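Local coordinates for Serine/threonine-protein kinase Tel1 (Chaetomium thermophilum, PDB 6SKY), which probably acts as a DNA-damage sensor, a serine/threonine kinase of the ATM subfamily that transfers phosphate from ATP to [ST]-Q sites and so activates checkpoint signalling, at residues 2017-2022 and 2130-2135; 2079-2084 and 2121-2126. All coordinates share one frame; numbering follows the deposited sequence.

Interaction 1 (2017-2022 and 2130-2135); sequences TARKLE and ILSCRE
Arg2019 reaches from helix 2011-2021 to the flank of helix 2124-2143, where its guanidinium meets Ser2132 and Cys2133. The sulfur of Cys2133 sits over the middle of one guanidinium face, SG lying 4.0 Å from CZ of Arg2019, a van der Waals contact in which the polarisable sulfur suits the flat face of the cation. NH1 of Arg2019 gives a weak, bent hydrogen bond to OG of Ser2132 (3.4 Å, 137° at the hydrogen), the hydroxyl lying oblique to the guanidinium. Beside it, NZ of Lys2020 rests 3.6 Å from CB of Ser2132; the lysine chain runs extended and turns only at its last torsion (chi4 -58°), which lays the ammonium alongside the serine. The axes of the two short segments stay 10.7 Å apart, at 47°, a gap that long arginine and lysine chains span, and the small serine lets both ends come close.

Further out, OG of Ser2132 is hydrogen-bonded to the carbonyl of Gln2129, its stronger partner, and NH2 of Arg2019 has a weak hydrogen bond to Thr2136 OG1. Val2039 and Tyr2043 of helix 2035-2047 touch Arg2019, and Tyr2043 also touches Cys2133, so that helix joins the pair within the helical FAT region. With its OE1 5.5 Å from Lys2020 NZ, Glu2135 would offset the two positive charges only at a distance; the contact itself rests on weak polar and van der Waals terms.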
loop_
_atom_site.group_PDB
_atom_site.type_symbol
_atom_site.label_atom_id
_atom_site.label_comp_id
_atom_site.label_asym_id
_atom_site.label_seq_id
_atom_site.Cartn_x
_atom_site.Cartn_y
_atom_site.Cartn_z
ATOM N N THR A 2017 19.142 -13.576 19.367
ATOM C CA THR A 2017 19.333 -14.364 18.159
ATOM C C THR A 2017 19.758 -15.784 18.486
ATOM O O THR A 2017 19.308 -16.736 17.842
ATOM C CB THR A 2017 20.368 -13.687 17.275
ATOM O OG1 THR A 2017 19.957 -12.346 17.010
ATOM C CG2 THR A 2017 20.509 -14.415 15.981
ATOM N N ALA A 2018 20.622 -15.950 19.485
ATOM C CA ALA A 2018 21.039 -17.287 19.874
ATOM C C ALA A 2018 19.874 -18.097 20.412
ATOM O O ALA A 2018 19.797 -19.303 20.180
ATOM C CB ALA A 2018 22.151 -17.202 20.909
ATOM N N ARG A 2019 18.958 -17.457 21.141
ATOM C CA ARG A 2019 17.808 -18.190 21.656
ATOM C C ARG A 2019 16.810 -18.522 20.556
ATOM O O ARG A 2019 16.201 -19.593 20.570
ATOM C CB ARG A 2019 17.133 -17.391 22.756
ATOM C CG ARG A 2019 15.969 -18.101 23.367
ATOM C CD ARG A 2019 15.259 -17.246 24.374
ATOM N NE ARG A 2019 14.868 -15.952 23.841
ATOM C CZ ARG A 2019 13.845 -15.763 23.025
ATOM N NH1 ARG A 2019 13.562 -14.551 22.593
ATOM N NH2 ARG A 2019 13.121 -16.785 22.627
ATOM N N LYS A 2020 16.619 -17.616 19.599
ATOM C CA LYS A 2020 15.671 -17.881 18.524
ATOM C C LYS A 2020 16.170 -18.971 17.590
ATOM O O LYS A 2020 15.387 -19.813 17.146
ATOM C CB LYS A 2020 15.393 -16.607 17.743
ATOM C CG LYS A 2020 14.507 -15.643 18.461
ATOM C CD LYS A 2020 14.394 -14.365 17.686
ATOM C CE LYS A 2020 13.465 -13.404 18.374
ATOM N NZ LYS A 2020 12.134 -14.020 18.541
ATOM N N LEU A 2021 17.457 -18.968 17.259
ATOM C CA LEU A 2021 17.997 -20.022 16.413
ATOM C C LEU A 2021 18.368 -21.273 17.186
ATOM O O LEU A 2021 18.731 -22.273 16.565
ATOM C CB LEU A 2021 19.220 -19.518 15.658
ATOM C CG LEU A 2021 18.926 -18.438 14.629
ATOM C CD1 LEU A 2021 20.206 -17.898 14.063
ATOM C CD2 LEU A 2021 18.057 -19.000 13.542
ATOM N N GLU A 2022 18.297 -21.234 18.514
ATOM C CA GLU A 2022 18.624 -22.357 19.387
ATOM C C GLU A 2022 20.086 -22.769 19.247
ATOM O O GLU A 2022 20.415 -23.894 18.885
ATOM C CB GLU A 2022 17.686 -23.527 19.128
ATOM C CG GLU A 2022 16.261 -23.186 19.427
ATOM C CD GLU A 2022 15.377 -24.394 19.447
ATOM O OE1 GLU A 2022 15.809 -25.443 18.939
ATOM O OE2 GLU A 2022 14.251 -24.300 19.978
ATOM N N ILE A 2130 7.009 -11.773 25.386
ATOM C CA ILE A 2130 6.443 -12.902 26.112
ATOM C C ILE A 2130 6.125 -14.050 25.168
ATOM O O ILE A 2130 6.372 -15.217 25.485
ATOM C CB ILE A 2130 5.200 -12.454 26.896
ATOM C CG1 ILE A 2130 5.594 -11.475 27.985
ATOM C CG2 ILE A 2130 4.511 -13.626 27.517
ATOM C CD1 ILE A 2130 4.434 -10.986 28.771
ATOM N N LEU A 2131 5.595 -13.747 23.988
ATOM C CA LEU A 2131 5.166 -14.812 23.094
ATOM C C LEU A 2131 6.349 -15.538 22.468
ATOM O O LEU A 2131 6.307 -16.762 22.289
ATOM C CB LEU A 2131 4.246 -14.245 22.026
ATOM C CG LEU A 2131 2.841 -13.902 22.494
ATOM C CD1 LEU A 2131 2.043 -13.394 21.339
ATOM C CD2 LEU A 2131 2.178 -15.098 23.088
ATOM N N SER A 2132 7.419 -14.815 22.138
ATOM C CA SER A 2132 8.602 -15.483 21.611
ATOM C C SER A 2132 9.240 -16.383 22.657
ATOM O O SER A 2132 9.633 -17.521 22.356
ATOM C CB SER A 2132 9.609 -14.461 21.117
ATOM O OG SER A 2132 10.273 -13.875 22.204
ATOM N N CYS A 2133 9.345 -15.902 23.896
ATOM C CA CYS A 2133 9.892 -16.758 24.941
ATOM C C CYS A 2133 9.009 -17.974 25.184
ATOM O O CYS A 2133 9.513 -19.059 25.474
ATOM C CB CYS A 2133 10.089 -15.967 26.222
ATOM S SG CYS A 2133 11.533 -14.919 26.209
ATOM N N ARG A 2134 7.691 -17.820 25.070
ATOM C CA ARG A 2134 6.798 -18.960 25.255
ATOM C C ARG A 2134 6.994 -20.001 24.166
ATOM O O ARG A 2134 6.923 -21.206 24.425
ATOM C CB ARG A 2134 5.353 -18.485 25.280
ATOM C CG ARG A 2134 4.355 -19.576 25.501
ATOM C CD ARG A 2134 2.978 -19.127 25.123
ATOM N NE ARG A 2134 2.462 -18.119 26.036
ATOM C CZ ARG A 2134 1.291 -17.518 25.889
ATOM N NH1 ARG A 2134 0.894 -16.617 26.765
ATOM N NH2 ARG A 2134 0.518 -17.818 24.863
ATOM N N GLU A 2135 7.236 -19.550 22.941
ATOM C CA GLU A 2135 7.540 -20.475 21.856
ATOM C C GLU A 2135 8.805 -21.270 22.141
ATOM O O GLU A 2135 8.843 -22.494 21.948
ATOM C CB GLU A 2135 7.682 -19.695 20.562
ATOM C CG GLU A 2135 7.963 -20.528 19.362
ATOM C CD GLU A 2135 8.694 -19.742 18.313
ATOM O OE1 GLU A 2135 9.338 -18.741 18.683
ATOM O OE2 GLU A 2135 8.626 -20.113 17.123
#

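Interaction 2 (2079-2084 and 2121-2126); sequences VLRQQL and SGRYAD
The guanidinium groups of Arg2081 and Arg2123 lie flat on one another, each covering one face of the other, with centres 3.9 Å apart and planes only 5° from parallel. At the edge of the Arg2081 group sits the carboxylate of Asp2126, its plane turned 19° from that of the guanidinium. NE and NH1 of Arg2081 grip it side-on, both spending their hydrogens on the same oxygen: NE lies 3.1 Å from OD2 of Asp2126, on the syn side but tilted out of the carboxylate plane, and NH1 3.2 Å from the same OD2, almost in line with the C-O bond. The arginine chain gets there by a bend at its third torsion (chi3 80°), which swings the guanidinium round toward the acid.

This joins the early part of helix 2077-2097 to the start of helix 2124-2143, within the alpha-solenoid of the FAT region; Arg2123 holds the N-cap position, and the negative charge of Asp2126, in the first turn, suits a helix N-terminus. Stacking probably lets the two like charges approach through their weakly hydrated faces while their edges remain available for anions. Asp2126 supplies one at Arg2081, and Asp1925 forms a salt bridge with NH2 of Arg2123. Phe1641 of helix 1627-1644 packs against Asp2126, and Val1647 against Arg2081.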
loop_
_atom_site.group_PDB
_atom_site.type_symbol
_atom_site.label_atom_id
_atom_site.label_comp_id
_atom_site.label_asym_id
_atom_site.label_seq_id
_atom_site.Cartn_x
_atom_site.Cartn_y
_atom_site.Cartn_z
ATOM N N VAL A 2079 13.342 -0.383 29.521
ATOM C CA VAL A 2079 14.147 -1.370 30.229
ATOM C C VAL A 2079 13.347 -1.998 31.358
ATOM O O VAL A 2079 13.447 -3.201 31.619
ATOM C CB VAL A 2079 15.440 -0.723 30.746
ATOM C CG1 VAL A 2079 16.285 -1.748 31.446
ATOM C CG2 VAL A 2079 16.197 -0.102 29.604
ATOM N N LEU A 2080 12.539 -1.194 32.040
ATOM C CA LEU A 2080 11.712 -1.700 33.124
ATOM C C LEU A 2080 10.739 -2.757 32.628
ATOM O O LEU A 2080 10.592 -3.823 33.238
ATOM C CB LEU A 2080 10.964 -0.538 33.765
ATOM C CG LEU A 2080 10.165 -0.813 35.021
ATOM C CD1 LEU A 2080 11.098 -0.840 36.193
ATOM C CD2 LEU A 2080 9.130 0.252 35.185
ATOM N N ARG A 2081 10.063 -2.484 31.514
ATOM C CA ARG A 2081 9.113 -3.459 30.999
ATOM C C ARG A 2081 9.812 -4.672 30.403
ATOM O O ARG A 2081 9.265 -5.774 30.447
ATOM C CB ARG A 2081 8.194 -2.799 29.987
ATOM C CG ARG A 2081 7.530 -1.565 30.534
ATOM C CD ARG A 2081 6.620 -0.922 29.527
ATOM N NE ARG A 2081 5.355 -1.630 29.479
ATOM C CZ ARG A 2081 4.279 -1.259 30.155
ATOM N NH1 ARG A 2081 3.166 -1.968 30.062
ATOM N NH2 ARG A 2081 4.316 -0.175 30.912
ATOM N N GLN A 2082 11.024 -4.507 29.874
ATOM C CA GLN A 2082 11.798 -5.667 29.449
ATOM C C GLN A 2082 12.117 -6.583 30.622
ATOM O O GLN A 2082 12.028 -7.808 30.505
ATOM C CB GLN A 2082 13.082 -5.219 28.767
ATOM C CG GLN A 2082 12.897 -4.721 27.363
ATOM C CD GLN A 2082 14.145 -4.075 26.811
ATOM O OE1 GLN A 2082 15.186 -4.054 27.454
ATOM N NE2 GLN A 2082 14.043 -3.536 25.613
ATOM N N GLN A 2083 12.499 -6.010 31.762
ATOM C CA GLN A 2083 12.780 -6.830 32.937
ATOM C C GLN A 2083 11.526 -7.522 33.449
ATOM O O GLN A 2083 11.572 -8.689 33.858
ATOM C CB GLN A 2083 13.390 -5.981 34.041
ATOM C CG GLN A 2083 14.636 -5.253 33.657
ATOM C CD GLN A 2083 15.765 -6.175 33.341
ATOM O OE1 GLN A 2083 15.835 -7.282 33.854
ATOM N NE2 GLN A 2083 16.663 -5.728 32.484
ATOM N N LEU A 2084 10.395 -6.825 33.447
ATOM C CA LEU A 2084 9.157 -7.468 33.873
ATOM C C LEU A 2084 8.756 -8.592 32.925
ATOM O O LEU A 2084 8.234 -9.625 33.355
ATOM C CB LEU A 2084 8.050 -6.433 33.992
ATOM C CG LEU A 2084 8.130 -5.581 35.245
ATOM C CD1 LEU A 2084 7.190 -4.427 35.136
ATOM C CD2 LEU A 2084 7.787 -6.424 36.432
ATOM N N SER A 2121 -4.946 -6.446 23.391
ATOM C CA SER A 2121 -4.928 -4.989 23.414
ATOM C C SER A 2121 -3.653 -4.388 23.985
ATOM O O SER A 2121 -3.487 -3.166 23.926
ATOM C CB SER A 2121 -6.120 -4.460 24.216
ATOM O OG SER A 2121 -6.783 -5.512 24.891
ATOM N N GLY A 2122 -2.754 -5.192 24.532
ATOM C CA GLY A 2122 -1.605 -4.672 25.228
ATOM C C GLY A 2122 -0.550 -4.108 24.305
ATOM O O GLY A 2122 -0.650 -4.130 23.082
ATOM N N ARG A 2123 0.496 -3.581 24.929
ATOM C CA ARG A 2123 1.604 -2.997 24.196
ATOM C C ARG A 2123 2.328 -4.071 23.399
ATOM O O ARG A 2123 2.413 -5.224 23.817
ATOM C CB ARG A 2123 2.557 -2.318 25.169
ATOM C CG ARG A 2123 3.539 -1.392 24.535
ATOM C CD ARG A 2123 4.109 -0.464 25.572
ATOM N NE ARG A 2123 3.067 0.032 26.461
ATOM C CZ ARG A 2123 3.212 1.075 27.266
ATOM N NH1 ARG A 2123 2.210 1.455 28.044
ATOM N NH2 ARG A 2123 4.353 1.743 27.287
ATOM N N TYR A 2124 2.856 -3.696 22.238
ATOM C CA TYR A 2124 3.366 -4.721 21.339
ATOM C C TYR A 2124 4.719 -5.266 21.766
ATOM O O TYR A 2124 4.985 -6.452 21.563
ATOM C CB TYR A 2124 3.462 -4.198 19.913
ATOM C CG TYR A 2124 4.125 -5.187 18.993
ATOM C CD1 TYR A 2124 3.504 -6.383 18.666
ATOM C CD2 TYR A 2124 5.378 -4.942 18.475
ATOM C CE1 TYR A 2124 4.110 -7.290 17.846
ATOM C CE2 TYR A 2124 5.990 -5.844 17.652
ATOM C CZ TYR A 2124 5.352 -7.015 17.339
ATOM O OH TYR A 2124 5.972 -7.914 16.513
ATOM N N ALA A 2125 5.587 -4.438 22.343
ATOM C CA ALA A 2125 6.897 -4.927 22.756
ATOM C C ALA A 2125 6.770 -6.024 23.807
ATOM O O ALA A 2125 7.392 -7.091 23.694
ATOM C CB ALA A 2125 7.741 -3.769 23.275
ATOM N N ASP A 2126 5.939 -5.792 24.824
ATOM C CA ASP A 2126 5.754 -6.778 25.881
ATOM C C ASP A 2126 5.144 -8.057 25.344
ATOM O O ASP A 2126 5.571 -9.158 25.703
ATOM C CB ASP A 2126 4.867 -6.201 26.979
ATOM C CG ASP A 2126 5.167 -4.750 27.266
ATOM O OD1 ASP A 2126 6.252 -4.276 26.871
ATOM O OD2 ASP A 2126 4.320 -4.079 27.891
#

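Helix 2124-2143 is common to both contacts: interaction 2 takes its N-terminal end and interaction 1 the turns that follow, their centres about 16 Å apart. Along the chain, interaction 2 is nested inside the loop that interaction 1 closes. Helix 2077-2097 accompanies helix 2124-2143 past both contacts, Ile2130 and Cys2133 touching its Ala2088 and Ala2089, while helix 2011-2021, farther off in sequence, joins at interaction 1. Gln2129, already the partner of Ser2132, also uses its side-chain NE2 to hydrogen-bond the carbonyl of Gln2082. The second subunit adjoins interaction 1, where its Arg1970 bonds to the Glu2022 carbonyl, and does not touch interaction 2. Both lie away from the ATP-analogue and magnesium sites.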